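Local coordinates for protein N-acetylneuraminate lyase (Fusobacterium nucleatum subsp. nucleatum ATCC 25586, PDB 5ZKA) that is a lyase of the dihydrodipicolinate synthetase family, built as a TIM barrel of parallel strands wrapped by helices, at residues A[43-46]-A[47-50]; A[296-299]-A[300-304]; A[66-70]-A[71-75]; A[244-247]-A[248-252]. All coordinates share one frame; numbering follows the deposited sequence.

Contact 1 (A[43-46]-A[47-50]); sequences IIRY and NIDK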
loop_
_atom_site.group_PDB
_atom_site.type_symbol
_atom_site.label_atom_id
_atom_site.label_comp_id
_atom_site.label_asym_id
_atom_site.label_seq_id
_atom_site.Cartn_x
_atom_site.Cartn_y
_atom_site.Cartn_z
ATOM N N ILE A 43 -12.500 -1.465 29.862
ATOM C CA ILE A 43 -11.797 -1.451 28.583
ATOM C C ILE A 43 -10.851 -0.262 28.511
ATOM O O ILE A 43 -9.719 -0.374 28.025
ATOM C CB ILE A 43 -12.805 -1.438 27.420
ATOM C CG1 ILE A 43 -13.620 -2.730 27.390
ATOM C CG2 ILE A 43 -12.079 -1.230 26.089
ATOM C CD1 ILE A 43 -14.697 -2.732 26.283
ATOM N N ILE A 44 -11.308 0.899 28.976
ATOM C CA ILE A 44 -10.454 2.081 29.029
ATOM C C ILE A 44 -9.229 1.818 29.898
ATOM O O ILE A 44 -8.094 2.116 29.504
ATOM C CB ILE A 44 -11.257 3.291 29.547
ATOM C CG1 ILE A 44 -12.310 3.708 28.517
ATOM C CG2 ILE A 44 -10.328 4.449 29.860
ATOM C CD1 ILE A 44 -13.421 4.583 29.094
ATOM N N ARG A 45 -9.442 1.280 31.107
ATOM C CA ARG A 45 -8.315 0.998 31.994
ATOM C C ARG A 45 -7.334 0.016 31.356
ATOM O O ARG A 45 -6.116 0.193 31.457
ATOM C CB ARG A 45 -8.816 0.461 33.339
ATOM C CG ARG A 45 -9.509 1.504 34.206
ATOM C CD ARG A 45 -8.588 2.096 35.290
ATOM N NE ARG A 45 -7.393 2.742 34.735
ATOM C CZ ARG A 45 -7.359 3.981 34.250
ATOM N NH1 ARG A 45 -8.456 4.727 34.233
ATOM N NH2 ARG A 45 -6.226 4.476 33.764
ATOM N N TYR A 46 -7.843 -1.017 30.679
ATOM C CA TYR A 46 -6.953 -1.968 30.013
ATOM C C TYR A 46 -6.097 -1.278 28.955
ATOM O O TYR A 46 -4.885 -1.506 28.880
ATOM C CB TYR A 46 -7.774 -3.096 29.390
ATOM C CG TYR A 46 -6.955 -4.255 28.874
ATOM C CD1 TYR A 46 -6.441 -5.209 29.745
ATOM C CD2 TYR A 46 -6.722 -4.417 27.514
ATOM C CE1 TYR A 46 -5.694 -6.280 29.270
ATOM C CE2 TYR A 46 -5.984 -5.473 27.037
ATOM C CZ TYR A 46 -5.469 -6.404 27.919
ATOM O OH TYR A 46 -4.736 -7.462 27.429
ATOM N N ASN A 47 -6.705 -0.416 28.133
ATOM C CA ASN A 47 -5.944 0.275 27.093
ATOM C C ASN A 47 -4.857 1.168 27.684
ATOM O O ASN A 47 -3.714 1.176 27.208
ATOM C CB ASN A 47 -6.888 1.098 26.218
ATOM C CG ASN A 47 -7.464 0.288 25.094
ATOM O OD1 ASN A 47 -6.774 0.003 24.116
ATOM N ND2 ASN A 47 -8.723 -0.109 25.228
ATOM N N ILE A 48 -5.196 1.947 28.708
ATOM C CA ILE A 48 -4.228 2.891 29.254
ATOM C C ILE A 48 -3.157 2.157 30.056
ATOM O O ILE A 48 -1.957 2.428 29.917
ATOM C CB ILE A 48 -4.941 3.948 30.115
ATOM C CG1 ILE A 48 -5.916 4.770 29.267
ATOM C CG2 ILE A 48 -3.922 4.838 30.813
ATOM C CD1 ILE A 48 -6.866 5.633 30.121
ATOM N N ASP A 49 -3.575 1.234 30.924
ATOM C CA ASP A 49 -2.655 0.638 31.889
ATOM C C ASP A 49 -1.877 -0.551 31.338
ATOM O O ASP A 49 -0.742 -0.786 31.770
ATOM C CB ASP A 49 -3.405 0.185 33.149
ATOM C CG ASP A 49 -4.141 1.323 33.853
ATOM O OD1 ASP A 49 -3.815 2.507 33.620
ATOM O OD2 ASP A 49 -5.050 1.019 34.658
ATOM N N LYS A 50 -2.460 -1.332 30.431
ATOM C CA LYS A 50 -1.808 -2.549 29.953
ATOM C C LYS A 50 -1.344 -2.462 28.509
ATOM O O LYS A 50 -0.236 -2.912 28.196
ATOM C CB LYS A 50 -2.744 -3.754 30.115
ATOM C CG LYS A 50 -3.171 -4.023 31.573
ATOM C CD LYS A 50 -1.980 -4.209 32.492
ATOM C CE LYS A 50 -2.424 -4.277 33.952
ATOM N NZ LYS A 50 -1.279 -4.423 34.911
#
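K50 lays its CB over one face of the Y46 ring, and the D49 carboxylate meets the guanidinium of R45 at its edge. Both are i, i+4 pairs at the C-terminal end of helix 37-49, which carries R45, Y46 and D49 and is the crossover helix of a beta-alpha-beta unit of the TIM barrel, between strands 20-24 and 55-58. The CH-pi geometry is direct: K50 CB stands 4.2 Å from the centroid of the Y46 ring, 21° off its normal and displaced toward the rim. The phenol oxygen of Y46 is bonded to E275.

Bends at chi2 and chi3 (59° at the latter) bring the R45 guanidinium round to D49, which it grips side-on with two nitrogens. NE lies 2.9 Å from D49 OD2, and NH2 of R45 is 3.1 Å from D49 OD1, both bonds nearly straight. Each oxygen stays close to the guanidinium plane and is met on its syn side, yet the two planes are 35° apart, so the pair is twisted rather than flat. R45 NH1 forms a second salt bridge, to E83 of helix 70-84.

N47 serves one carbonyl twice: its backbone N and its ND2 each lie 3.0 Å from I43 O, approaching from opposite faces. Its OD1 is bonded to S23 OG and its ND2 also to N224. Alongside, I44 and I48 point the same way, with I44 CG2 3.7 Å from I48 CD1.

Contact 2 (A[296-299]-A[300-304]); sequences FAKE and LHKKF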
loop_
_atom_site.group_PDB
_atom_site.type_symbol
_atom_site.label_atom_id
_atom_site.label_comp_id
_atom_site.label_asym_id
_atom_site.label_seq_id
_atom_site.Cartn_x
_atom_site.Cartn_y
_atom_site.Cartn_z
ATOM N N PHE A 296 -11.815 -20.600 18.605
ATOM C CA PHE A 296 -10.769 -20.007 17.774
ATOM C C PHE A 296 -10.142 -18.806 18.470
ATOM O O PHE A 296 -8.919 -18.637 18.449
ATOM C CB PHE A 296 -11.352 -19.597 16.416
ATOM C CG PHE A 296 -10.306 -19.273 15.363
ATOM C CD1 PHE A 296 -9.763 -20.276 14.573
ATOM C CD2 PHE A 296 -9.886 -17.967 15.155
ATOM C CE1 PHE A 296 -8.813 -19.980 13.606
ATOM C CE2 PHE A 296 -8.932 -17.671 14.195
ATOM C CZ PHE A 296 -8.400 -18.672 13.416
ATOM N N ALA A 297 -10.970 -17.952 19.082
ATOM C CA ALA A 297 -10.433 -16.800 19.797
ATOM C C ALA A 297 -9.552 -17.250 20.955
ATOM O O ALA A 297 -8.513 -16.639 21.231
ATOM C CB ALA A 297 -11.571 -15.894 20.291
ATOM N N LYS A 298 -9.944 -18.332 21.632
ATOM C CA LYS A 298 -9.128 -18.844 22.726
ATOM C C LYS A 298 -7.765 -19.287 22.219
ATOM O O LYS A 298 -6.751 -19.104 22.903
ATOM C CB LYS A 298 -9.857 -19.990 23.426
ATOM C CG LYS A 298 -9.071 -20.632 24.562
ATOM C CD LYS A 298 -9.918 -21.652 25.305
ATOM C CE LYS A 298 -9.053 -22.545 26.203
ATOM N NZ LYS A 298 -9.857 -23.556 26.963
ATOM N N GLU A 299 -7.713 -19.828 20.994
ATOM C CA GLU A 299 -6.434 -20.283 20.454
ATOM C C GLU A 299 -5.561 -19.110 20.033
ATOM O O GLU A 299 -4.341 -19.146 20.242
ATOM C CB GLU A 299 -6.656 -21.240 19.281
ATOM C CG GLU A 299 -7.170 -22.613 19.700
ATOM C CD GLU A 299 -6.293 -23.274 20.757
ATOM O OE1 GLU A 299 -5.113 -23.562 20.463
ATOM O OE2 GLU A 299 -6.782 -23.501 21.885
ATOM N N LEU A 300 -6.170 -18.070 19.435
ATOM C CA LEU A 300 -5.434 -16.846 19.112
ATOM C C LEU A 300 -4.859 -16.206 20.369
ATOM O O LEU A 300 -3.711 -15.743 20.378
ATOM C CB LEU A 300 -6.345 -15.838 18.403
ATOM C CG LEU A 300 -6.861 -16.187 17.007
ATOM C CD1 LEU A 300 -7.877 -15.142 16.535
ATOM C CD2 LEU A 300 -5.707 -16.288 16.024
ATOM N N HIS A 301 -5.659 -16.136 21.432
ATOM C CA HIS A 301 -5.162 -15.596 22.691
ATOM C C HIS A 301 -3.986 -16.423 23.217
ATOM O O HIS A 301 -2.935 -15.874 23.572
ATOM C CB HIS A 301 -6.308 -15.541 23.701
ATOM C CG HIS A 301 -5.919 -14.989 25.037
ATOM N ND1 HIS A 301 -5.758 -15.784 26.150
ATOM C CD2 HIS A 301 -5.659 -13.722 25.440
ATOM C CE1 HIS A 301 -5.419 -15.033 27.183
ATOM N NE2 HIS A 301 -5.344 -13.780 26.777
ATOM N N LYS A 302 -4.138 -17.753 23.250
ATOM C CA LYS A 302 -3.065 -18.606 23.762
ATOM C C LYS A 302 -1.789 -18.483 22.931
ATOM O O LYS A 302 -0.681 -18.528 23.474
ATOM C CB LYS A 302 -3.534 -20.062 23.813
ATOM C CG LYS A 302 -4.306 -20.408 25.078
ATOM C CD LYS A 302 -5.227 -21.610 24.884
ATOM C CE LYS A 302 -4.478 -22.825 24.356
ATOM N NZ LYS A 302 -5.334 -24.051 24.387
ATOM N N LYS A 303 -1.920 -18.313 21.615
ATOM C CA LYS A 303 -0.730 -18.298 20.766
ATOM C C LYS A 303 -0.056 -16.929 20.732
ATOM O O LYS A 303 1.173 -16.847 20.652
ATOM C CB LYS A 303 -1.096 -18.730 19.343
ATOM C CG LYS A 303 0.064 -18.683 18.346
ATOM C CD LYS A 303 -0.266 -19.465 17.084
ATOM C CE LYS A 303 0.865 -19.385 16.054
ATOM N NZ LYS A 303 2.198 -19.697 16.655
ATOM N N PHE A 304 -0.833 -15.842 20.771
ATOM C CA PHE A 304 -0.293 -14.517 20.476
ATOM C C PHE A 304 -0.261 -13.560 21.662
ATOM O O PHE A 304 0.533 -12.613 21.636
ATOM C CB PHE A 304 -1.078 -13.866 19.319
ATOM C CG PHE A 304 -0.894 -14.574 17.999
ATOM C CD1 PHE A 304 0.324 -14.523 17.334
ATOM C CD2 PHE A 304 -1.911 -15.336 17.456
ATOM C CE1 PHE A 304 0.507 -15.190 16.138
ATOM C CE2 PHE A 304 -1.738 -15.995 16.245
ATOM C CZ PHE A 304 -0.528 -15.927 15.590
#
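L300, E299 and K302 have the most surface buried in this contact, and each meets a partner three or four residues away. The isobutyl group of L300 leans against the F296 ring, CD1 lying 3.6 Å from F296 CE2 and approaching at a slant to the ring. The backbone N of L300 donates to F296 O at 3.0 Å, the ordinary i, i+4 bond.

E299 and K302 run side by side. The carboxylate chain is bent at chi2 and the lysine turns at chi3 (54°), two kinks that bring K302 NZ to 2.9 Å from E299 OE2. The salt bridge uses the syn lone pair of that oxygen. All this lies on helix 291-304, the last helix of the TIM-barrel chain, which packs on helices 264-274 and 242-262: L300 rests on T267, and F296 on S261 and N262.

The extended K298 also crosses K302, CG 4.0 Å from K302 CD. The NZ atoms of K298 and K302 are 5.2 Å apart, a like-charge pair that the E299 carboxylate may partly offset. H301 leads its imidazole away from the other segment, and its NE2 is bonded to E275 OE2.

Contact 3 (A[66-70]-A[71-75]); sequences FMIST and EEKKR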
loop_
_atom_site.group_PDB
_atom_site.type_symbol
_atom_site.label_atom_id
_atom_site.label_comp_id
_atom_site.label_asym_id
_atom_site.label_seq_id
_atom_site.Cartn_x
_atom_site.Cartn_y
_atom_site.Cartn_z
ATOM N N PHE A 66 -21.919 4.272 14.784
ATOM C CA PHE A 66 -22.992 4.587 13.849
ATOM C C PHE A 66 -24.197 3.674 14.015
ATOM O O PHE A 66 -25.190 3.850 13.300
ATOM C CB PHE A 66 -22.434 4.569 12.419
ATOM C CG PHE A 66 -21.306 5.542 12.239
ATOM C CD1 PHE A 66 -21.570 6.904 12.114
ATOM C CD2 PHE A 66 -19.985 5.123 12.316
ATOM C CE1 PHE A 66 -20.540 7.818 12.001
ATOM C CE2 PHE A 66 -18.948 6.036 12.211
ATOM C CZ PHE A 66 -19.229 7.382 12.042
ATOM N N MET A 67 -24.148 2.748 14.981
ATOM C CA MET A 67 -25.269 1.878 15.306
ATOM C C MET A 67 -26.065 2.344 16.522
ATOM O O MET A 67 -27.066 1.706 16.864
ATOM C CB MET A 67 -24.768 0.446 15.535
ATOM C CG MET A 67 -24.505 -0.329 14.242
ATOM S SD MET A 67 -24.033 -2.046 14.561
ATOM C CE MET A 67 -22.301 -1.835 14.873
ATOM N N ILE A 68 -25.666 3.433 17.179
ATOM C CA ILE A 68 -26.257 3.806 18.458
ATOM C C ILE A 68 -26.807 5.232 18.382
ATOM O O ILE A 68 -26.566 5.978 17.429
ATOM C CB ILE A 68 -25.260 3.658 19.629
ATOM C CG1 ILE A 68 -24.219 4.773 19.598
ATOM C CG2 ILE A 68 -24.550 2.303 19.551
ATOM C CD1 ILE A 68 -23.141 4.652 20.652
ATOM N N SER A 69 -27.576 5.597 19.404
ATOM C CA SER A 69 -28.296 6.863 19.404
ATOM C C SER A 69 -27.402 8.027 19.830
ATOM O O SER A 69 -26.339 7.848 20.433
ATOM C CB SER A 69 -29.507 6.784 20.333
ATOM O OG SER A 69 -29.069 6.795 21.684
ATOM N N THR A 70 -27.869 9.243 19.518
ATOM C CA THR A 70 -27.141 10.446 19.908
ATOM C C THR A 70 -26.907 10.487 21.414
ATOM O O THR A 70 -25.802 10.798 21.869
ATOM C CB THR A 70 -27.909 11.689 19.451
ATOM O OG1 THR A 70 -28.131 11.620 18.033
ATOM C CG2 THR A 70 -27.116 12.942 19.768
ATOM N N GLU A 71 -27.933 10.165 22.205
ATOM C CA GLU A 71 -27.759 10.182 23.658
ATOM C C GLU A 71 -26.775 9.114 24.101
ATOM O O GLU A 71 -25.984 9.333 25.024
ATOM C CB GLU A 71 -29.103 9.994 24.363
ATOM C CG GLU A 71 -30.014 11.220 24.294
ATOM C CD GLU A 71 -29.310 12.515 24.694
ATOM O OE1 GLU A 71 -29.195 12.780 25.910
ATOM O OE2 GLU A 71 -28.883 13.274 23.791
ATOM N N GLU A 72 -26.799 7.957 23.446
ATOM C CA GLU A 72 -25.850 6.909 23.781
ATOM C C GLU A 72 -24.428 7.327 23.424
ATOM O O GLU A 72 -23.490 7.053 24.184
ATOM C CB GLU A 72 -26.264 5.609 23.088
ATOM C CG GLU A 72 -27.428 4.935 23.815
ATOM C CD GLU A 72 -28.096 3.812 23.037
ATOM O OE1 GLU A 72 -28.008 3.791 21.791
ATOM O OE2 GLU A 72 -28.713 2.936 23.691
ATOM N N LYS A 73 -24.251 8.022 22.289
ATOM C CA LYS A 73 -22.932 8.559 21.965
ATOM C C LYS A 73 -22.445 9.505 23.055
ATOM O O LYS A 73 -21.279 9.446 23.470
ATOM C CB LYS A 73 -22.958 9.287 20.622
ATOM C CG LYS A 73 -23.165 8.385 19.415
ATOM C CD LYS A 73 -23.569 9.236 18.195
ATOM C CE LYS A 73 -23.953 8.385 16.992
ATOM N NZ LYS A 73 -24.164 9.245 15.765
ATOM N N LYS A 74 -23.327 10.390 23.530
ATOM C CA LYS A 74 -22.937 11.343 24.567
ATOM C C LYS A 74 -22.483 10.629 25.838
ATOM O O LYS A 74 -21.501 11.034 26.474
ATOM C CB LYS A 74 -24.100 12.293 24.862
ATOM C CG LYS A 74 -24.456 13.239 23.715
ATOM C CD LYS A 74 -25.681 14.100 24.076
ATOM C CE LYS A 74 -25.951 15.175 23.039
ATOM N NZ LYS A 74 -27.164 15.977 23.399
ATOM N N ARG A 75 -23.189 9.567 26.230
ATOM C CA ARG A 75 -22.833 8.870 27.461
ATOM C C ARG A 75 -21.471 8.189 27.338
ATOM O O ARG A 75 -20.692 8.165 28.298
ATOM C CB ARG A 75 -23.914 7.852 27.822
ATOM C CG ARG A 75 -23.673 7.162 29.165
ATOM C CD ARG A 75 -23.999 8.086 30.346
ATOM N NE ARG A 75 -23.511 7.558 31.624
ATOM C CZ ARG A 75 -22.671 8.202 32.435
ATOM N NH1 ARG A 75 -22.228 9.411 32.111
ATOM N NH2 ARG A 75 -22.272 7.642 33.574
#
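E72 OE1 is gripped from several directions. The backbone N of S69 donates to it at 3.0 Å in an almost straight bond (175°) that uses the anti lone pair. R283 NH1 adds a salt bridge to the same oxygen, while S69 OG lies 3.2 Å from E72 OE1, at best a weak bond. In return, E72 N donates to S69 OG at 3.1 Å and 156°. The serine oxygen can take this bond because it sits between the backbone N and the carbonyl carbon (chi1 73°), turned over the start of the helix.

The two reciprocal bonds define a capping box, with S69 as N-cap of helix 70-84, the TIM-barrel helix that follows strand 55-58. The negative charge of E72 lies beside the N-terminal end of the helix, where the helix dipole would be expected to stabilise it. The backbone pattern then takes over, with K73 N 2.8 Å from S69 O.

I68 packs beside the box: its CB lies 3.5 Å from E72 OE1, and its CG1 packs 3.8 Å from K73 CG. K73 stays extended past that point, passing its CE 3.6 Å from I68 O and carrying NZ to E101, whose OE2 also bonds T70 OG1. T70 and K74 lie alongside each other, pointing the same way, with T70 CG2 4.1 Å from K74 CE. The ammonium of K74 has a weak salt bridge to E71 OE2, another to E104, and a cation-pi contact with Y108.

Contact 4 (A[244-247]-A[248-252]); sequences EALK and IQHTT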
loop_
_atom_site.group_PDB
_atom_site.type_symbol
_atom_site.label_atom_id
_atom_site.label_comp_id
_atom_site.label_asym_id
_atom_site.label_seq_id
_atom_site.Cartn_x
_atom_site.Cartn_y
_atom_site.Cartn_z
ATOM N N GLU A 244 13.821 -5.903 12.806
ATOM C CA GLU A 244 13.034 -6.305 13.967
ATOM C C GLU A 244 11.573 -5.886 13.817
ATOM O O GLU A 244 10.669 -6.629 14.222
ATOM C CB GLU A 244 13.638 -5.719 15.245
ATOM C CG GLU A 244 12.883 -6.127 16.498
ATOM C CD GLU A 244 13.705 -5.984 17.766
ATOM O OE1 GLU A 244 14.760 -5.312 17.721
ATOM O OE2 GLU A 244 13.284 -6.536 18.808
ATOM N N ALA A 245 11.320 -4.702 13.237
ATOM C CA ALA A 245 9.944 -4.229 13.095
ATOM C C ALA A 245 9.152 -5.115 12.144
ATOM O O ALA A 245 7.951 -5.340 12.351
ATOM C CB ALA A 245 9.919 -2.779 12.614
ATOM N N LEU A 246 9.811 -5.633 11.098
ATOM C CA LEU A 246 9.132 -6.516 10.153
ATOM C C LEU A 246 8.745 -7.833 10.802
ATOM O O LEU A 246 7.660 -8.367 10.529
ATOM C CB LEU A 246 10.018 -6.766 8.927
ATOM C CG LEU A 246 9.455 -7.673 7.831
ATOM C CD1 LEU A 246 8.108 -7.152 7.356
ATOM C CD2 LEU A 246 10.418 -7.782 6.630
ATOM N N LYS A 247 9.627 -8.390 11.644
ATOM C CA LYS A 247 9.296 -9.627 12.351
ATOM C C LYS A 247 8.055 -9.449 13.204
ATOM O O LYS A 247 7.185 -10.327 13.239
ATOM C CB LYS A 247 10.476 -10.090 13.214
ATOM C CG LYS A 247 11.652 -10.607 12.400
ATOM C CD LYS A 247 12.549 -11.527 13.227
ATOM C CE LYS A 247 13.806 -11.887 12.454
ATOM N NZ LYS A 247 14.613 -10.677 12.128
ATOM N N ILE A 248 7.949 -8.304 13.881
ATOM C CA ILE A 248 6.795 -8.057 14.742
ATOM C C ILE A 248 5.546 -7.738 13.916
ATOM O O ILE A 248 4.432 -8.128 14.294
ATOM C CB ILE A 248 7.140 -6.945 15.745
ATOM C CG1 ILE A 248 8.319 -7.394 16.620
ATOM C CG2 ILE A 248 5.925 -6.584 16.596
ATOM C CD1 ILE A 248 8.951 -6.289 17.435
ATOM N N GLN A 249 5.692 -7.063 12.775
ATOM C CA GLN A 249 4.541 -6.900 11.882
ATOM C C GLN A 249 4.064 -8.246 11.350
ATOM O O GLN A 249 2.855 -8.471 11.194
ATOM C CB GLN A 249 4.884 -5.969 10.721
ATOM C CG GLN A 249 3.700 -5.655 9.804
ATOM C CD GLN A 249 2.784 -4.622 10.426
ATOM O OE1 GLN A 249 3.163 -3.461 10.547
ATOM N NE2 GLN A 249 1.590 -5.041 10.849
ATOM N N HIS A 250 5.005 -9.156 11.062
ATOM C CA HIS A 250 4.632 -10.490 10.602
ATOM C C HIS A 250 3.813 -11.222 11.660
ATOM O O HIS A 250 2.800 -11.857 11.352
ATOM C CB HIS A 250 5.886 -11.297 10.268
ATOM C CG HIS A 250 6.447 -11.051 8.896
ATOM N ND1 HIS A 250 5.664 -10.757 7.802
ATOM C CD2 HIS A 250 7.720 -11.137 8.436
ATOM C CE1 HIS A 250 6.435 -10.640 6.731
ATOM N NE2 HIS A 250 7.688 -10.865 7.090
ATOM N N THR A 251 4.278 -11.192 12.912
ATOM C CA THR A 251 3.554 -11.871 13.979
ATOM C C THR A 251 2.196 -11.222 14.194
ATOM O O THR A 251 1.180 -11.914 14.342
ATOM C CB THR A 251 4.379 -11.829 15.268
ATOM O OG1 THR A 251 5.604 -12.561 15.081
ATOM C CG2 THR A 251 3.600 -12.440 16.428
ATOM N N THR A 252 2.170 -9.888 14.202
ATOM C CA THR A 252 0.916 -9.145 14.330
ATOM C C THR A 252 -0.077 -9.535 13.243
ATOM O O THR A 252 -1.268 -9.743 13.515
ATOM C CB THR A 252 1.210 -7.647 14.282
ATOM O OG1 THR A 252 1.831 -7.254 15.512
ATOM C CG2 THR A 252 -0.072 -6.811 14.079
#
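L246 has CG opposite its backbone N (chi1 180°), and its chi2 of 55° then turns CD1 over the imidazole of H250, whose own CG stands opposite its carbonyl carbon. The pair is one helical turn apart on helix 242-262, one of the helices that follow the last barrel strand, 217-220, of the TIM-barrel fold. L246 CD1 lies 4.0 Å from the centroid of the H250 ring and 21° off its normal, a CH-pi contact over one face, shifted toward the rim. L246 CG also approaches the ring, 3.7 Å from H250 NE2. H250 ND1 is bonded to an acidic side chain of another protein chain in the assembly; backbone of that chain packs on L246, so this CH-pi pair lies where the two chains meet.

A second i, i+4 pair, E244 and I248, lies side by side, with E244 CG 4.0 Å from I248 CD1; both rest on L236 of helix 223-237. Q249 turns its amide away, and OE1 is bonded to the backbone N of L208 in helix 207-212.

The CH-pi partners are also joined through the main chain, H250 N donating to L246 O at 2.8 Å.

Overall arrangement
Contacts 1 and 3 belong to helices of the barrel's beta-alpha units, contact 3 at a helix start; contacts 2 and 4 lie on helices after the last strand. Contacts 2 and 4 touch, F304 CE1 lying 3.8 Å from T251 O, and R229 links them: its NH2 bonds F304 O while T251 and T252 pack on it. Contacts 1 and 2 come no nearer than about 6 Å between closest atoms, yet share E275, which bonds Y46 through OE1 and H301 through OE2. Contact 1 joins the helix of contact 3 through R45 and E83. Contacts 3 and 4 lie on opposite sides of the chain's centre, their centres about 37 Å apart. The modified lysine K178 belongs to none.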